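PDB 2P1G: putative xylanase from Bacteroides fragilis, which is of unknown function but may hydrolyse glycosyl bonds, and belongs to the N-acetylmuramoyl-L-alanine amidase-like family. Local coordinates for residues T25-D30 / D83-R88; Q73-R78 / Q102-D107; I196-Q201 / V214-T219. One frame throughout, in Å; residues are numbered along the deposited sequence.

Overall arrangement
The first two contacts cross along the chain. Interaction 1 joins the loop after helix 10-14 to the loop after helix 65-76, and so closes an excursion that holds helices 43-54 and 65-76 and no strand. Interaction 2 opens within that excursion, at the end of helix 65-76, and closes beyond it, where the chain leaves helix 92-101 for the main antiparallel sheet. The two touch through Arg78, which binds the backbone of Thr86 and Ser87, and through Leu26 packing on Arg76. Interaction 3 follows in series and spans strand 201-208 between two strands of that same sheet. Its centre is about 32 Å from that of interaction 1, on the opposite side of the chain's centre.

Interaction 1 (T25-D30 / D83-R88); sequences TLEVDD and DGYTSR
Glu27 and Tyr85 mark the closest approach of the two backbones, their CA atoms 8.8 Å apart, so long side chains must make the contact. Segment 25-30 is irregular, whereas 85-87 forms a 3-10 turn in which Gly84 O accepts from both Ser87 N and Ser87 OG. Gly84 has a positive phi, which suits glycine. From the end of this turn Arg88 reaches across to the Glu27 carboxylate, and a bend at chi3 (90°) swings its guanidinium round to meet it. The two flat groups are twisted by 33°. Arg88 NH1 donates to Glu27 OE1 at 2.9 Å on the syn side but tilted out of the carboxylate plane; the second arm of the salt bridge, Arg88 NH2 to Glu27 OE2, refines to a doubtfully short 2.4 Å. Leu26 lays its CB over one guanidinium face, 3.7 Å from Arg88 CZ, giving the flat cation an apolar cover. Tyr85 turns its ring edge to the acid, with CE1 3.4 Å from Glu27 OE1, while a water links Tyr85 OH to Glu27 OE2. A second acid, Glu32, also pairs with Arg88. Leu26 and Arg88 rest on Arg76 at the end of helix 65-76, and Thr86 packs on helix 138-151.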
loop_
_atom_site.group_PDB
_atom_site.type_symbol
_atom_site.label_atom_id
_atom_site.label_comp_id
_atom_site.label_asym_id
_atom_site.label_seq_id
_atom_site.Cartn_x
_atom_site.Cartn_y
_atom_site.Cartn_z
ATOM N N THR A 25 -5.252 11.995 6.552
ATOM C CA THR A 25 -4.889 11.999 7.969
ATOM C C THR A 25 -3.435 12.378 8.200
ATOM O O THR A 25 -3.082 12.819 9.292
ATOM C CB THR A 25 -5.143 10.637 8.681
ATOM O OG1 THR A 25 -4.412 9.586 8.022
ATOM C CG2 THR A 25 -6.658 10.280 8.681
ATOM N N LEU A 26 -2.582 12.163 7.194
ATOM C CA LEU A 26 -1.159 12.458 7.374
ATOM C C LEU A 26 -0.772 13.886 6.935
ATOM O O LEU A 26 0.410 14.267 7.019
ATOM C CB LEU A 26 -0.275 11.409 6.663
ATOM C CG LEU A 26 -0.556 9.944 7.001
ATOM C CD1 LEU A 26 0.487 9.023 6.351
ATOM C CD2 LEU A 26 -0.596 9.734 8.525
ATOM N N GLU A 27 -1.752 14.663 6.480
ATOM C CA GLU A 27 -1.476 16.006 5.940
ATOM C C GLU A 27 -1.880 17.146 6.878
ATOM O O GLU A 27 -1.860 18.318 6.471
ATOM C CB GLU A 27 -2.177 16.200 4.585
ATOM C CG GLU A 27 -2.192 15.006 3.640
ATOM C CD GLU A 27 -0.822 14.387 3.389
ATOM O OE1 GLU A 27 0.209 15.076 3.563
ATOM O OE2 GLU A 27 -0.794 13.188 3.029
ATOM N N VAL A 28 -2.244 16.812 8.112
ATOM C CA VAL A 28 -2.895 17.772 9.013
ATOM C C VAL A 28 -1.953 18.818 9.631
ATOM O O VAL A 28 -2.408 19.889 10.087
ATOM C CB VAL A 28 -3.741 17.070 10.108
ATOM C CG1 VAL A 28 -4.881 16.283 9.457
ATOM C CG2 VAL A 28 -2.873 16.185 11.028
ATOM N N ASP A 29 -0.655 18.534 9.624
ATOM C CA ASP A 29 0.298 19.431 10.264
ATOM C C ASP A 29 1.147 20.182 9.258
ATOM O O ASP A 29 1.265 19.767 8.108
ATOM C CB ASP A 29 1.149 18.682 11.287
ATOM C CG ASP A 29 0.321 18.135 12.440
ATOM O OD1 ASP A 29 -0.596 18.850 12.911
ATOM O OD2 ASP A 29 0.576 16.988 12.873
ATOM N N ASP A 30 1.720 21.302 9.701
ATOM C CA ASP A 30 2.447 22.205 8.818
ATOM C C ASP A 30 3.823 21.663 8.415
ATOM O O ASP A 30 4.315 21.953 7.321
ATOM C CB ASP A 30 2.612 23.576 9.489
ATOM C CG ASP A 30 1.278 24.303 9.710
ATOM O OD1 ASP A 30 0.320 24.118 8.926
ATOM O OD2 ASP A 30 1.201 25.087 10.681
ATOM N N ASP A 83 12.107 13.617 6.483
ATOM C CA ASP A 83 12.742 14.792 5.874
ATOM C C ASP A 83 11.771 15.491 4.906
ATOM O O ASP A 83 11.959 15.497 3.684
ATOM C CB ASP A 83 14.044 14.398 5.179
ATOM C CG ASP A 83 14.837 15.591 4.659
ATOM O OD1 ASP A 83 14.614 16.736 5.119
ATOM O OD2 ASP A 83 15.701 15.360 3.790
ATOM N N GLY A 84 10.717 16.058 5.478
ATOM C CA GLY A 84 9.761 16.811 4.685
ATOM C C GLY A 84 8.772 15.888 4.004
ATOM O O GLY A 84 8.885 14.655 4.080
ATOM N N TYR A 85 7.801 16.494 3.332
ATOM C CA TYR A 85 6.725 15.749 2.690
ATOM C C TYR A 85 7.233 14.713 1.694
ATOM O O TYR A 85 6.662 13.630 1.584
ATOM C CB TYR A 85 5.837 16.748 1.964
ATOM C CG TYR A 85 4.720 16.145 1.147
ATOM C CD1 TYR A 85 3.578 15.636 1.769
ATOM C CD2 TYR A 85 4.789 16.112 -0.252
ATOM C CE1 TYR A 85 2.500 15.115 1.002
ATOM C CE2 TYR A 85 3.738 15.596 -1.019
ATOM C CZ TYR A 85 2.606 15.088 -0.380
ATOM O OH TYR A 85 1.569 14.575 -1.125
ATOM N N THR A 86 8.283 15.048 0.942
ATOM C CA THR A 86 8.707 14.138 -0.127
ATOM C C THR A 86 9.497 12.938 0.384
ATOM O O THR A 86 9.779 12.044 -0.400
ATOM C CB THR A 86 9.489 14.830 -1.257
ATOM O OG1 THR A 86 10.708 15.365 -0.741
ATOM C CG2 THR A 86 8.671 15.943 -1.866
ATOM N N SER A 87 9.861 12.925 1.669
ATOM C CA SER A 87 10.495 11.737 2.261
ATOM C C SER A 87 9.482 10.637 2.566
ATOM O O SER A 87 9.850 9.487 2.837
ATOM C CB SER A 87 11.265 12.106 3.530
ATOM O OG SER A 87 10.362 12.486 4.566
ATOM N N ARG A 88 8.202 10.992 2.576
ATOM C CA ARG A 88 7.161 10.002 2.821
ATOM C C ARG A 88 6.940 9.233 1.525
ATOM O O ARG A 88 7.004 9.801 0.436
ATOM C CB ARG A 88 5.870 10.697 3.235
ATOM C CG ARG A 88 5.058 9.979 4.295
ATOM C CD ARG A 88 4.173 11.035 5.008
ATOM N NE ARG A 88 2.956 11.059 4.269
ATOM C CZ ARG A 88 2.157 12.076 4.018
ATOM N NH1 ARG A 88 2.363 13.337 4.449
ATOM N NH2 ARG A 88 1.112 11.770 3.300
HETATM O O HOH W 1 -0.387 13.021 0.297
#

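Interaction 2 (Q73-R78 / Q102-D107)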
loop_
_atom_site.group_PDB
_atom_site.type_symbol
_atom_site.label_atom_id
_atom_site.label_comp_id
_atom_site.label_asym_id
_atom_site.label_seq_id
_atom_site.Cartn_x
_atom_site.Cartn_y
_atom_site.Cartn_z
ATOM N N GLN A 73 7.914 4.213 11.312
ATOM C CA GLN A 73 8.789 5.199 10.681
ATOM C C GLN A 73 9.595 4.544 9.540
ATOM O O GLN A 73 9.735 5.120 8.457
ATOM C CB GLN A 73 9.716 5.836 11.712
ATOM C CG GLN A 73 10.687 6.822 11.094
ATOM C CD GLN A 73 11.347 7.689 12.114
ATOM O OE1 GLN A 73 10.803 7.925 13.207
ATOM N NE2 GLN A 73 12.526 8.181 11.776
ATOM N N ARG A 74 10.070 3.326 9.786
ATOM C CA ARG A 74 10.816 2.544 8.798
ATOM C C ARG A 74 10.024 2.176 7.542
ATOM O O ARG A 74 10.579 2.048 6.439
ATOM C CB ARG A 74 11.344 1.270 9.453
ATOM C CG ARG A 74 12.527 1.541 10.442
ATOM C CD ARG A 74 13.042 0.224 11.004
ATOM N NE ARG A 74 13.548 -0.665 9.942
ATOM C CZ ARG A 74 13.748 -1.972 10.061
ATOM N NH1 ARG A 74 13.528 -2.606 11.209
ATOM N NH2 ARG A 74 14.190 -2.651 9.023
ATOM N N ILE A 75 8.728 1.972 7.715
ATOM C CA ILE A 75 7.837 1.630 6.579
ATOM C C ILE A 75 7.303 2.836 5.804
ATOM O O ILE A 75 7.112 2.786 4.556
ATOM C CB ILE A 75 6.663 0.819 7.122
ATOM C CG1 ILE A 75 7.171 -0.555 7.615
ATOM C CG2 ILE A 75 5.568 0.663 6.090
ATOM C CD1 ILE A 75 6.258 -1.125 8.705
ATOM N N ARG A 76 7.040 3.914 6.537
ATOM C CA ARG A 76 6.361 5.073 5.953
ATOM C C ARG A 76 7.290 6.029 5.233
ATOM O O ARG A 76 6.875 6.678 4.273
ATOM C CB ARG A 76 5.597 5.837 7.050
ATOM C CG ARG A 76 4.907 7.115 6.561
ATOM C CD ARG A 76 3.913 7.617 7.612
ATOM N NE ARG A 76 2.743 6.750 7.770
ATOM C CZ ARG A 76 1.866 6.897 8.769
ATOM N NH1 ARG A 76 2.041 7.878 9.657
ATOM N NH2 ARG A 76 0.820 6.087 8.886
ATOM N N TYR A 77 8.538 6.096 5.680
ATOM C CA TYR A 77 9.514 7.040 5.145
ATOM C C TYR A 77 10.629 6.332 4.428
ATOM O O TYR A 77 11.035 5.252 4.851
ATOM C CB TYR A 77 10.086 7.909 6.292
ATOM C CG TYR A 77 9.015 8.789 6.874
ATOM C CD1 TYR A 77 8.705 10.015 6.281
ATOM C CD2 TYR A 77 8.254 8.361 7.969
ATOM C CE1 TYR A 77 7.680 10.810 6.810
ATOM C CE2 TYR A 77 7.235 9.149 8.495
ATOM C CZ TYR A 77 6.965 10.371 7.897
ATOM O OH TYR A 77 5.971 11.157 8.421
ATOM N N ARG A 78 11.113 6.942 3.340
ATOM C CA ARG A 78 12.257 6.419 2.551
ATOM C C ARG A 78 13.454 6.187 3.470
ATOM O O ARG A 78 13.987 7.142 4.048
ATOM C CB ARG A 78 12.648 7.432 1.468
ATOM C CG ARG A 78 13.633 6.915 0.431
ATOM C CD ARG A 78 13.771 7.916 -0.704
ATOM N NE ARG A 78 12.573 7.924 -1.557
ATOM C CZ ARG A 78 11.587 8.809 -1.449
ATOM N NH1 ARG A 78 11.684 9.793 -0.560
ATOM N NH2 ARG A 78 10.527 8.740 -2.252
ATOM N N GLN A 102 14.623 -3.380 2.799
ATOM C CA GLN A 102 14.936 -3.534 4.221
ATOM C C GLN A 102 14.668 -4.939 4.757
ATOM O O GLN A 102 14.924 -5.203 5.924
ATOM C CB GLN A 102 14.155 -2.534 5.089
ATOM C CG GLN A 102 14.565 -1.058 4.956
ATOM C CD GLN A 102 13.770 -0.165 5.891
ATOM O OE1 GLN A 102 13.724 -0.379 7.110
ATOM N NE2 GLN A 102 13.117 0.836 5.325
ATOM N N GLY A 103 14.126 -5.836 3.942
ATOM C CA GLY A 103 13.855 -7.184 4.415
ATOM C C GLY A 103 12.613 -7.268 5.282
ATOM O O GLY A 103 12.387 -8.270 5.961
ATOM N N LEU A 104 11.790 -6.231 5.252
ATOM C CA LEU A 104 10.540 -6.255 6.017
ATOM C C LEU A 104 9.456 -7.046 5.312
ATOM O O LEU A 104 8.640 -7.690 5.982
ATOM C CB LEU A 104 10.032 -4.855 6.254
ATOM C CG LEU A 104 11.020 -4.066 7.093
ATOM C CD1 LEU A 104 10.506 -2.662 7.204
ATOM C CD2 LEU A 104 11.137 -4.763 8.460
ATOM N N LEU A 105 9.468 -6.985 3.977
ATOM C CA LEU A 105 8.540 -7.740 3.143
ATOM C C LEU A 105 9.306 -8.554 2.121
ATOM O O LEU A 105 10.347 -8.112 1.640
ATOM C CB LEU A 105 7.573 -6.796 2.409
ATOM C CG LEU A 105 6.580 -5.991 3.264
ATOM C CD1 LEU A 105 5.769 -5.017 2.414
ATOM C CD2 LEU A 105 5.659 -6.883 4.086
ATOM N N GLU A 106 8.793 -9.736 1.792
ATOM C CA GLU A 106 9.271 -10.467 0.634
ATOM C C GLU A 106 8.287 -10.313 -0.519
ATOM O O GLU A 106 7.072 -10.280 -0.300
ATOM C CB GLU A 106 9.500 -11.934 0.935
ATOM C CG GLU A 106 8.435 -12.618 1.692
ATOM C CD GLU A 106 8.758 -14.102 1.914
ATOM O OE1 GLU A 106 9.885 -14.419 2.377
ATOM O OE2 GLU A 106 7.882 -14.937 1.619
ATOM N N ASP A 107 8.836 -10.197 -1.723
ATOM C CA ASP A 107 8.034 -10.008 -2.941
ATOM C C ASP A 107 7.679 -11.400 -3.463
ATOM O O ASP A 107 8.461 -12.057 -4.191
ATOM C CB ASP A 107 8.822 -9.160 -3.958
ATOM C CG ASP A 107 8.005 -8.775 -5.160
ATOM O OD1 ASP A 107 7.015 -9.483 -5.440
ATOM O OD2 ASP A 107 8.326 -7.730 -5.818
#
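The Schellman motif that ends helix 92-101 at Gly103 brings Gln102 and Leu104 against Arg74 and Ile75 in the last turn of helix 65-76, so the contact joins two helix C termini. Glycine suits the positive phi of the motif. Gln102 offers both ends of its amide, a use for which glutamine is well made. Gln102 OE1 is gripped side-on by two nitrogens of one guanidinium: Arg74 NE donates at 2.9 Å, nearly along the C=O axis, and Arg74 NH2 at 3.0 Å on a lone pair. The two planes are only 27° apart, and a turn at chi3 (61°) swings the guanidinium aside so that its NE and NH2 edge faces the amide oxygen. Gln102 NE2 in turn donates to Arg74 O at 3.0 Å, tilted from the carbonyl plane; Asn98 of helix 92-101 adds a second amide donor to that carbonyl. With both amide ends engaged, the rotation of the amide is fixed. Next to this polar group Ile75 packs on Leu51 and Trp95. Leu104 joins the two layers: one methyl, CD2, lies 3.8 Å from Arg74 NH2, and the other, CD1, is 4.0 Å from Ile75 CG1.

Interaction 3 (I196-Q201 / V214-T219); sequences IYIKGQ and VVVGKT
Val216 meets Ile196 and Ile198 from across an intervening strand, in a contact that is purely apolar. The segments belong to strands 189-198 and 213-216, each antiparallel to strand 201-208, and the CA atoms of Ile196 and Val216 come within 7.8 Å. One methyl does all the touching on the valine side. Val216 CG1 stands anti to the backbone N (chi1 176°), a setting that points it at both isoleucines. It meets Ile198 CG1 tip to tip at 3.8 Å. Ile196 crosses it at about a right angle, its CG2 branch 3.9 Å from Val216 CG1. Beta-branched residues suit these places, since branching at CB favours the extended backbone of a strand and sets apolar carbons close to the main chain.

Hydrogen bonds shape the segments from within and through a neighbour. A type I' turn from Ile198 to Gln201 reverses the chain: Ile198 N donates to Gln201 O and Gln201 N to Ile198 O, both at 2.9 Å. Lys199 and Gly200, the two central residues, both have positive phi, which comes easily to the glycine. His203 bonds through its two ring nitrogens to Gln201 OE1 and Gly217 O, thus linking the segments indirectly.

The contact therefore spans the meander of three strands. Strand 201-208 runs between its two sides, and Leu14 of helix 10-14 packs on both Ile196 and Val216.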
loop_
_atom_site.group_PDB
_atom_site.type_symbol
_atom_site.label_atom_id
_atom_site.label_comp_id
_atom_site.label_asym_id
_atom_site.label_seq_id
_atom_site.Cartn_x
_atom_site.Cartn_y
_atom_site.Cartn_z
ATOM N N ILE A 196 -7.342 -12.402 2.875
ATOM C CA ILE A 196 -8.061 -13.180 3.880
ATOM C C ILE A 196 -8.973 -14.130 3.147
ATOM O O ILE A 196 -9.717 -13.713 2.258
ATOM C CB ILE A 196 -8.825 -12.312 4.928
ATOM C CG1 ILE A 196 -9.512 -13.223 5.974
ATOM C CG2 ILE A 196 -9.852 -11.370 4.289
ATOM C CD1 ILE A 196 -10.136 -12.462 7.122
ATOM N N TYR A 197 -8.869 -15.412 3.489
ATOM C CA TYR A 197 -9.725 -16.425 2.909
ATOM C C TYR A 197 -10.977 -16.570 3.767
ATOM O O TYR A 197 -10.878 -16.746 4.991
ATOM C CB TYR A 197 -8.977 -17.756 2.790
ATOM C CG TYR A 197 -8.014 -17.805 1.628
ATOM C CD1 TYR A 197 -8.428 -18.271 0.371
ATOM C CD2 TYR A 197 -6.710 -17.354 1.772
ATOM C CE1 TYR A 197 -7.529 -18.319 -0.718
ATOM C CE2 TYR A 197 -5.824 -17.388 0.710
ATOM C CZ TYR A 197 -6.234 -17.841 -0.523
ATOM O OH TYR A 197 -5.331 -17.874 -1.551
ATOM N N ILE A 198 -12.127 -16.434 3.117
ATOM C CA ILE A 198 -13.454 -16.456 3.748
ATOM C C ILE A 198 -14.280 -17.386 2.870
ATOM O O ILE A 198 -14.365 -17.161 1.669
ATOM C CB ILE A 198 -14.166 -15.043 3.715
ATOM C CG1 ILE A 198 -13.366 -13.970 4.476
ATOM C CG2 ILE A 198 -15.608 -15.122 4.284
ATOM C CD1 ILE A 198 -13.108 -14.301 5.956
ATOM N N LYS A 199 -14.873 -18.426 3.465
ATOM C CA LYS A 199 -15.676 -19.403 2.697
ATOM C C LYS A 199 -14.909 -19.995 1.504
ATOM O O LYS A 199 -15.484 -20.275 0.447
ATOM C CB LYS A 199 -16.994 -18.766 2.220
ATOM C CG LYS A 199 -17.951 -18.351 3.337
ATOM C CD LYS A 199 -19.083 -17.431 2.782
ATOM C CE LYS A 199 -20.136 -18.182 1.986
ATOM N NZ LYS A 199 -21.053 -17.265 1.203
ATOM N N GLY A 200 -13.608 -20.203 1.683
ATOM C CA GLY A 200 -12.762 -20.788 0.637
ATOM C C GLY A 200 -12.344 -19.794 -0.443
ATOM O O GLY A 200 -11.560 -20.125 -1.333
ATOM N N GLN A 201 -12.896 -18.588 -0.394
ATOM C CA GLN A 201 -12.602 -17.565 -1.409
ATOM C C GLN A 201 -11.535 -16.609 -0.898
ATOM O O GLN A 201 -11.510 -16.287 0.292
ATOM C CB GLN A 201 -13.847 -16.753 -1.700
ATOM C CG GLN A 201 -14.966 -17.478 -2.437
ATOM C CD GLN A 201 -16.211 -16.606 -2.584
ATOM O OE1 GLN A 201 -16.561 -15.843 -1.670
ATOM N NE2 GLN A 201 -16.883 -16.705 -3.745
ATOM N N VAL A 214 -12.908 0.305 7.378
ATOM C CA VAL A 214 -12.147 -0.950 7.176
ATOM C C VAL A 214 -13.129 -2.114 7.180
ATOM O O VAL A 214 -13.912 -2.259 8.122
ATOM C CB VAL A 214 -11.086 -1.188 8.275
ATOM C CG1 VAL A 214 -10.398 -2.574 8.100
ATOM C CG2 VAL A 214 -10.040 -0.076 8.256
ATOM N N VAL A 215 -13.088 -2.931 6.123
ATOM C CA VAL A 215 -14.000 -4.083 5.989
ATOM C C VAL A 215 -13.290 -5.308 5.420
ATOM O O VAL A 215 -12.275 -5.195 4.737
ATOM C CB VAL A 215 -15.186 -3.760 5.019
ATOM C CG1 VAL A 215 -15.998 -2.578 5.527
ATOM C CG2 VAL A 215 -14.671 -3.498 3.600
ATOM N N VAL A 216 -13.843 -6.486 5.708
ATOM C CA VAL A 216 -13.532 -7.669 4.913
ATOM C C VAL A 216 -14.487 -7.562 3.712
ATOM O O VAL A 216 -15.727 -7.584 3.881
ATOM C CB VAL A 216 -13.764 -8.953 5.722
ATOM C CG1 VAL A 216 -13.544 -10.208 4.864
ATOM C CG2 VAL A 216 -12.836 -8.986 6.946
ATOM N N GLY A 217 -13.930 -7.402 2.519
ATOM C CA GLY A 217 -14.732 -7.209 1.305
ATOM C C GLY A 217 -15.705 -8.352 1.110
ATOM O O GLY A 217 -15.371 -9.507 1.402
ATOM N N LYS A 218 -16.920 -8.021 0.668
ATOM C CA LYS A 218 -17.961 -9.025 0.391
ATOM C C LYS A 218 -17.711 -9.802 -0.903
ATOM O O LYS A 218 -18.147 -10.952 -1.056
ATOM C CB LYS A 218 -19.340 -8.364 0.306
ATOM C CG LYS A 218 -19.838 -7.741 1.622
ATOM C CD LYS A 218 -21.359 -7.486 1.574
ATOM C CE LYS A 218 -21.724 -6.295 0.676
ATOM N NZ LYS A 218 -21.832 -5.011 1.438
ATOM N N THR A 219 -17.026 -9.167 -1.841
ATOM C CA THR A 219 -16.813 -9.773 -3.140
ATOM C C THR A 219 -15.389 -10.314 -3.208
ATOM O O THR A 219 -14.450 -9.630 -2.771
ATOM C CB THR A 219 -17.066 -8.751 -4.255
ATOM O OG1 THR A 219 -16.087 -7.721 -4.176
ATOM C CG2 THR A 219 -18.437 -8.082 -4.070
#